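Local coordinates for chitinase (Paenibacillus sp. FPU-7, PDB 5GZT), which probably hydrolyses internal beta-1,4 linkages between N-acetylglucosamine units of chitin and chitodextrins, as an endo-acting glycoside hydrolase, at residues L304-G309 with E345-Y350; D322-E327 with G369-G374. All coordinates share one frame; numbering follows the deposited sequence.

Interaction 1 (L304-G309 with E345-Y350)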
loop_
_atom_site.group_PDB
_atom_site.type_symbol
_atom_site.label_atom_id
_atom_site.label_comp_id
_atom_site.label_asym_id
_atom_site.label_seq_id
_atom_site.Cartn_x
_atom_site.Cartn_y
_atom_site.Cartn_z
ATOM N N LEU B 304 1.220 4.233 4.680
ATOM C CA LEU B 304 2.246 5.244 4.466
ATOM C C LEU B 304 3.361 4.892 5.445
ATOM O O LEU B 304 3.107 4.741 6.642
ATOM C CB LEU B 304 1.584 6.585 4.630
ATOM C CG LEU B 304 2.170 7.972 4.959
ATOM C CD1 LEU B 304 3.672 8.005 4.899
ATOM C CD2 LEU B 304 1.455 9.070 4.182
ATOM N N TYR B 305 4.547 4.607 4.925
ATOM C CA TYR B 305 5.738 4.294 5.749
ATOM C C TYR B 305 6.624 5.547 5.805
ATOM O O TYR B 305 7.125 6.053 4.731
ATOM C CB TYR B 305 6.605 3.150 5.170
ATOM C CG TYR B 305 6.132 1.762 5.414
ATOM C CD1 TYR B 305 4.805 1.499 5.740
ATOM C CD2 TYR B 305 7.018 0.684 5.347
ATOM C CE1 TYR B 305 4.397 0.215 6.005
ATOM C CE2 TYR B 305 6.599 -0.599 5.606
ATOM C CZ TYR B 305 5.297 -0.817 5.961
ATOM O OH TYR B 305 4.781 -2.089 6.196
ATOM N N TYR B 306 6.860 6.058 7.033
ATOM C CA TYR B 306 7.753 7.209 7.215
ATOM C C TYR B 306 9.152 6.677 7.221
ATOM O O TYR B 306 9.533 5.874 8.079
ATOM C CB TYR B 306 7.451 7.996 8.490
ATOM C CG TYR B 306 8.204 9.321 8.607
ATOM C CD1 TYR B 306 7.871 10.383 7.805
ATOM C CD2 TYR B 306 9.233 9.484 9.507
ATOM C CE1 TYR B 306 8.542 11.596 7.900
ATOM C CE2 TYR B 306 9.896 10.699 9.639
ATOM C CZ TYR B 306 9.558 11.746 8.820
ATOM O OH TYR B 306 10.190 12.955 8.947
ATOM N N ALA B 307 9.917 7.067 6.182
ATOM C CA ALA B 307 11.215 6.543 5.955
ATOM C C ALA B 307 12.267 7.635 6.271
ATOM O O ALA B 307 12.578 8.492 5.410
ATOM C CB ALA B 307 11.325 6.131 4.527
ATOM N N PHE B 308 12.888 7.624 7.432
ATOM C CA PHE B 308 13.039 6.518 8.353
ATOM C C PHE B 308 13.290 7.068 9.775
ATOM O O PHE B 308 13.832 8.226 9.996
ATOM C CB PHE B 308 14.300 5.741 8.022
ATOM C CG PHE B 308 14.261 5.016 6.687
ATOM C CD1 PHE B 308 13.560 3.809 6.557
ATOM C CD2 PHE B 308 15.000 5.468 5.613
ATOM C CE1 PHE B 308 13.555 3.116 5.379
ATOM C CE2 PHE B 308 14.997 4.805 4.400
ATOM C CZ PHE B 308 14.275 3.632 4.270
ATOM N N GLY B 309 12.932 6.215 10.725
ATOM C CA GLY B 309 13.522 6.265 12.031
ATOM C C GLY B 309 14.865 5.626 12.045
ATOM O O GLY B 309 15.153 4.746 11.259
ATOM N N GLU B 345 9.169 16.190 13.240
ATOM C CA GLU B 345 7.958 16.290 14.030
ATOM C C GLU B 345 6.905 16.984 13.231
ATOM O O GLU B 345 5.745 16.552 13.218
ATOM C CB GLU B 345 8.218 16.985 15.386
ATOM C CG GLU B 345 9.238 16.219 16.237
ATOM C CD GLU B 345 9.135 16.443 17.755
ATOM O OE1 GLU B 345 8.706 17.549 18.188
ATOM O OE2 GLU B 345 9.531 15.508 18.511
ATOM N N SER B 346 7.268 18.058 12.564
ATOM C CA SER B 346 6.342 18.658 11.609
ATOM C C SER B 346 5.843 17.614 10.527
ATOM O O SER B 346 4.651 17.536 10.175
ATOM C CB SER B 346 7.069 19.793 10.884
ATOM O OG SER B 346 6.153 20.485 10.077
ATOM N N ASN B 347 6.790 16.850 9.995
ATOM C CA ASN B 347 6.486 15.886 8.906
ATOM C C ASN B 347 5.430 14.904 9.368
ATOM O O ASN B 347 4.285 14.821 8.774
ATOM C CB ASN B 347 7.753 15.168 8.534
ATOM C CG ASN B 347 8.586 15.925 7.523
ATOM O OD1 ASN B 347 8.184 16.901 6.974
ATOM N ND2 ASN B 347 9.738 15.426 7.253
ATOM N N LEU B 348 5.786 14.229 10.483
ATOM C CA LEU B 348 4.944 13.218 11.099
ATOM C C LEU B 348 3.565 13.757 11.416
ATOM O O LEU B 348 2.587 13.056 11.186
ATOM C CB LEU B 348 5.586 12.648 12.318
ATOM C CG LEU B 348 6.352 11.333 12.435
ATOM C CD1 LEU B 348 6.108 10.338 11.314
ATOM C CD2 LEU B 348 7.831 11.493 12.731
ATOM N N ALA B 349 3.458 14.997 11.904
ATOM C CA ALA B 349 2.135 15.593 12.153
ATOM C C ALA B 349 1.342 15.774 10.879
ATOM O O ALA B 349 0.146 15.447 10.847
ATOM C CB ALA B 349 2.257 16.935 12.893
ATOM N N TYR B 350 1.995 16.254 9.813
ATOM C CA TYR B 350 1.321 16.502 8.520
ATOM C C TYR B 350 0.790 15.199 7.918
ATOM O O TYR B 350 -0.316 15.172 7.382
ATOM C CB TYR B 350 2.236 17.248 7.516
ATOM C CG TYR B 350 1.670 17.257 6.120
ATOM C CD1 TYR B 350 0.781 18.261 5.691
ATOM C CD2 TYR B 350 2.014 16.248 5.217
ATOM C CE1 TYR B 350 0.246 18.250 4.390
ATOM C CE2 TYR B 350 1.483 16.236 3.931
ATOM C CZ TYR B 350 0.605 17.229 3.536
ATOM O OH TYR B 350 0.108 17.173 2.266
#
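Tyr306 reaches from strand 303-312 to helix 344-352, where its phenol end meets Asn347 and its ring meets Leu348. The polar part is a single hydrogen bond across the contact: Asn347 ND2 donates to Tyr306 OH at 3.0 Å, nearly straight (N-H...O angle 164°) and with the hydroxyl lying in the amide plane. Ring and amide planes are turned 66° against each other, and Asn347 CB comes in obliquely, 3.7 Å from Tyr306 CE1. Neither polar end depends on this bond alone. Tyr306 OH also bonds Asp344 OD1, one residue before the helical segment, and the Asn347 amide is fixed at both ends by backbone atoms of the loop after strand 264-284, OD1 taking Trp289 N and ND2 giving to Val287 O. The setting is the beta/alpha barrel of a family 18 glycoside hydrolase, with the strand in the parallel barrel wall and the helix packed on its outside. With CG anti to the backbone N (chi1 -171°), the tyrosine ring points out of the strand into this layer. The apolar part is a CH-pi contact: Leu348 CD1 sits over one ring face, 3.8 Å from the ring centroid and displaced toward the CG side, its shortest approach being 3.6 Å to Tyr306 CG. Leu348 CD2 lies above the same side of the ring, over the rim, 3.8 Å from Tyr306 CE2. A leucine in place of Tyr306 would probably leave Asn347 ND2 with one acceptor fewer and Asp344 OD1 without its hydroxyl partner, and take away the flat face under Leu348 CD1.

Interaction 2 (D322-E327 with G369-G374)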
loop_
_atom_site.group_PDB
_atom_site.type_symbol
_atom_site.label_atom_id
_atom_site.label_comp_id
_atom_site.label_asym_id
_atom_site.label_seq_id
_atom_site.Cartn_x
_atom_site.Cartn_y
_atom_site.Cartn_z
ATOM N N ASP B 322 20.626 11.125 13.703
ATOM C CA ASP B 322 21.519 10.045 13.225
ATOM C C ASP B 322 22.695 10.688 12.551
ATOM O O ASP B 322 22.557 11.172 11.418
ATOM C CB ASP B 322 20.808 9.098 12.206
ATOM C CG ASP B 322 21.711 7.981 11.713
ATOM O OD1 ASP B 322 22.837 7.849 12.234
ATOM O OD2 ASP B 322 21.303 7.193 10.823
ATOM N N ALA B 323 23.857 10.666 13.208
ATOM C CA ALA B 323 25.008 11.475 12.751
ATOM C C ALA B 323 25.613 10.938 11.498
ATOM O O ALA B 323 26.267 11.677 10.772
ATOM C CB ALA B 323 26.102 11.572 13.808
ATOM N N LYS B 324 25.458 9.633 11.282
ATOM C CA LYS B 324 25.931 8.987 10.076
ATOM C C LYS B 324 25.316 9.691 8.866
ATOM O O LYS B 324 26.000 9.940 7.904
ATOM C CB LYS B 324 25.520 7.515 10.118
ATOM C CG LYS B 324 25.799 6.700 8.860
ATOM C CD LYS B 324 27.221 6.223 8.777
ATOM C CE LYS B 324 27.740 6.330 7.366
ATOM N NZ LYS B 324 29.139 5.836 7.294
ATOM N N TRP B 325 24.047 10.042 8.990
ATOM C CA TRP B 325 23.306 10.772 8.009
ATOM C C TRP B 325 23.649 12.304 8.009
ATOM O O TRP B 325 24.038 12.871 6.965
ATOM C CB TRP B 325 21.815 10.583 8.259
ATOM C CG TRP B 325 21.028 11.103 7.161
ATOM C CD1 TRP B 325 21.086 10.672 5.852
ATOM C CD2 TRP B 325 20.081 12.173 7.192
ATOM N NE1 TRP B 325 20.222 11.409 5.090
ATOM C CE2 TRP B 325 19.595 12.334 5.872
ATOM C CE3 TRP B 325 19.618 13.029 8.176
ATOM C CZ2 TRP B 325 18.643 13.278 5.532
ATOM C CZ3 TRP B 325 18.637 13.975 7.822
ATOM C CH2 TRP B 325 18.178 14.093 6.522
ATOM N N THR B 326 23.496 12.962 9.155
ATOM C CA THR B 326 23.597 14.450 9.212
ATOM C C THR B 326 24.974 14.966 8.937
ATOM O O THR B 326 25.071 16.086 8.472
ATOM C CB THR B 326 23.141 15.068 10.551
ATOM O OG1 THR B 326 23.855 14.463 11.648
ATOM C CG2 THR B 326 21.636 14.861 10.725
ATOM N N GLU B 327 26.000 14.147 9.188
ATOM C CA GLU B 327 27.407 14.517 9.044
ATOM C C GLU B 327 28.079 13.841 7.854
ATOM O O GLU B 327 29.304 13.804 7.765
ATOM C CB GLU B 327 28.178 14.189 10.338
ATOM C CG GLU B 327 27.510 14.640 11.661
ATOM C CD GLU B 327 26.988 16.077 11.629
ATOM O OE1 GLU B 327 27.671 16.921 11.016
ATOM O OE2 GLU B 327 25.910 16.398 12.210
ATOM N N GLY B 369 16.990 1.336 6.957
ATOM C CA GLY B 369 17.171 1.780 5.586
ATOM C C GLY B 369 18.624 1.589 5.203
ATOM O O GLY B 369 19.428 1.080 5.997
ATOM N N TRP B 370 18.980 2.039 4.002
ATOM C CA TRP B 370 20.308 1.830 3.480
ATOM C C TRP B 370 21.257 2.608 4.331
ATOM O O TRP B 370 20.967 3.745 4.711
ATOM C CB TRP B 370 20.404 2.329 2.019
ATOM C CG TRP B 370 21.720 2.081 1.432
ATOM C CD1 TRP B 370 22.705 3.009 1.180
ATOM C CD2 TRP B 370 22.235 0.820 1.008
ATOM N NE1 TRP B 370 23.797 2.391 0.629
ATOM C CE2 TRP B 370 23.543 1.054 0.508
ATOM C CE3 TRP B 370 21.702 -0.475 0.953
ATOM C CZ2 TRP B 370 24.328 0.045 -0.011
ATOM C CZ3 TRP B 370 22.493 -1.482 0.474
ATOM C CH2 TRP B 370 23.805 -1.226 0.007
ATOM N N GLU B 371 22.375 1.983 4.673
ATOM C CA GLU B 371 23.410 2.614 5.473
ATOM C C GLU B 371 22.977 2.986 6.913
ATOM O O GLU B 371 23.646 3.782 7.571
ATOM C CB GLU B 371 23.922 3.867 4.704
ATOM C CG GLU B 371 25.278 4.390 5.138
ATOM C CD GLU B 371 26.148 4.931 3.983
ATOM O OE1 GLU B 371 25.590 5.490 3.006
ATOM O OE2 GLU B 371 27.398 4.771 4.068
ATOM N N ALA B 372 21.845 2.481 7.379
ATOM C CA ALA B 372 21.385 2.738 8.733
ATOM C C ALA B 372 22.033 1.705 9.641
ATOM O O ALA B 372 21.796 0.485 9.507
ATOM C CB ALA B 372 19.896 2.643 8.849
ATOM N N GLU B 373 22.852 2.226 10.549
ATOM C CA GLU B 373 23.635 1.456 11.551
ATOM C C GLU B 373 22.816 1.162 12.794
ATOM O O GLU B 373 21.733 1.803 13.034
ATOM C CB GLU B 373 24.819 2.297 12.001
ATOM C CG GLU B 373 25.685 2.722 10.827
ATOM C CD GLU B 373 26.926 3.517 11.202
ATOM O OE1 GLU B 373 27.912 3.276 10.464
ATOM O OE2 GLU B 373 26.893 4.379 12.151
ATOM N N GLY B 374 23.338 0.229 13.592
ATOM C CA GLY B 374 22.800 -0.002 14.907
ATOM C C GLY B 374 22.017 -1.277 15.144
ATOM O O GLY B 374 21.828 -1.653 16.286
HETATM O O HOH W 1 23.088 5.238 10.819
HETATM O O HOH W 2 24.696 5.654 12.997
HETATM O O HOH W 3 28.870 3.034 5.560
#
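Lys324 extends from the short helix 323-326 across two glutamates of the loop after strand 362-368, crossing each at about a right angle. Its aliphatic chain does most of the touching: CD lies 3.5 Å from Glu373 OE1, and CE packs 3.8 Å from Glu371 CG. The charged end is held only loosely, since Lys324 NZ stands 3.8 Å from Glu371 OE2, a long salt bridge, and still farther from the Glu373 carboxylate. Placed between two acidic groups, the ammonium would probably be stabilised in its charged form even without a close ion pair. Bends at chi2 (82°) and chi3 (-140°) lead the lysine chain past Glu373 to Glu371. Water adds to this shell. Water 3 donates to Glu371 OE2 at 2.7 Å and accepts a weak bond from Lys324 NZ, while water 1 links the segments nearer the start of the helix, donating to Asp322 OD2 at 2.6 Å and accepting from the backbone N of Glu373. Water 2 lies between Asp322 OD1 and Glu373 OE2, 2.7 Å from the latter, and may ease the proximity of two acidic side chains. In this family 18 barrel the loop 369-374 follows a strand of the barrel wall, and the contact joins it at the surface to the short helix beyond strand 315-318. Farther out, Asp322 is the N-cap of that helix, its OD1 accepting a weak bond from Lys324 N, and its OD2 also forms a salt bridge with Arg310. On the loop side, a type II turn from Gly369 to Ala372, closed by Ala372 N to Gly369 O at 3.1 Å, places Glu371 at its third position, with Glu373 following just after the turn.

How the interactions relate
Following the chain from its N terminus, the first of the four segments is met on barrel strand 303-312; the chain then passes through strand 315-318 into the short helix 323-326, and on to helix 344-352, where interaction 1 closes its loop. It continues through strand 362-368 into the loop 369-374, which returns to the short helix and closes interaction 2. The segments therefore alternate, and the two loops cross. Interaction 1 ties the barrel wall to an outer helix through a buried contact; interaction 2 ties two surface segments. Their centres are about 17 Å apart, yet they meet directly where Phe308 CZ packs 3.7 Å from Gly369 CA.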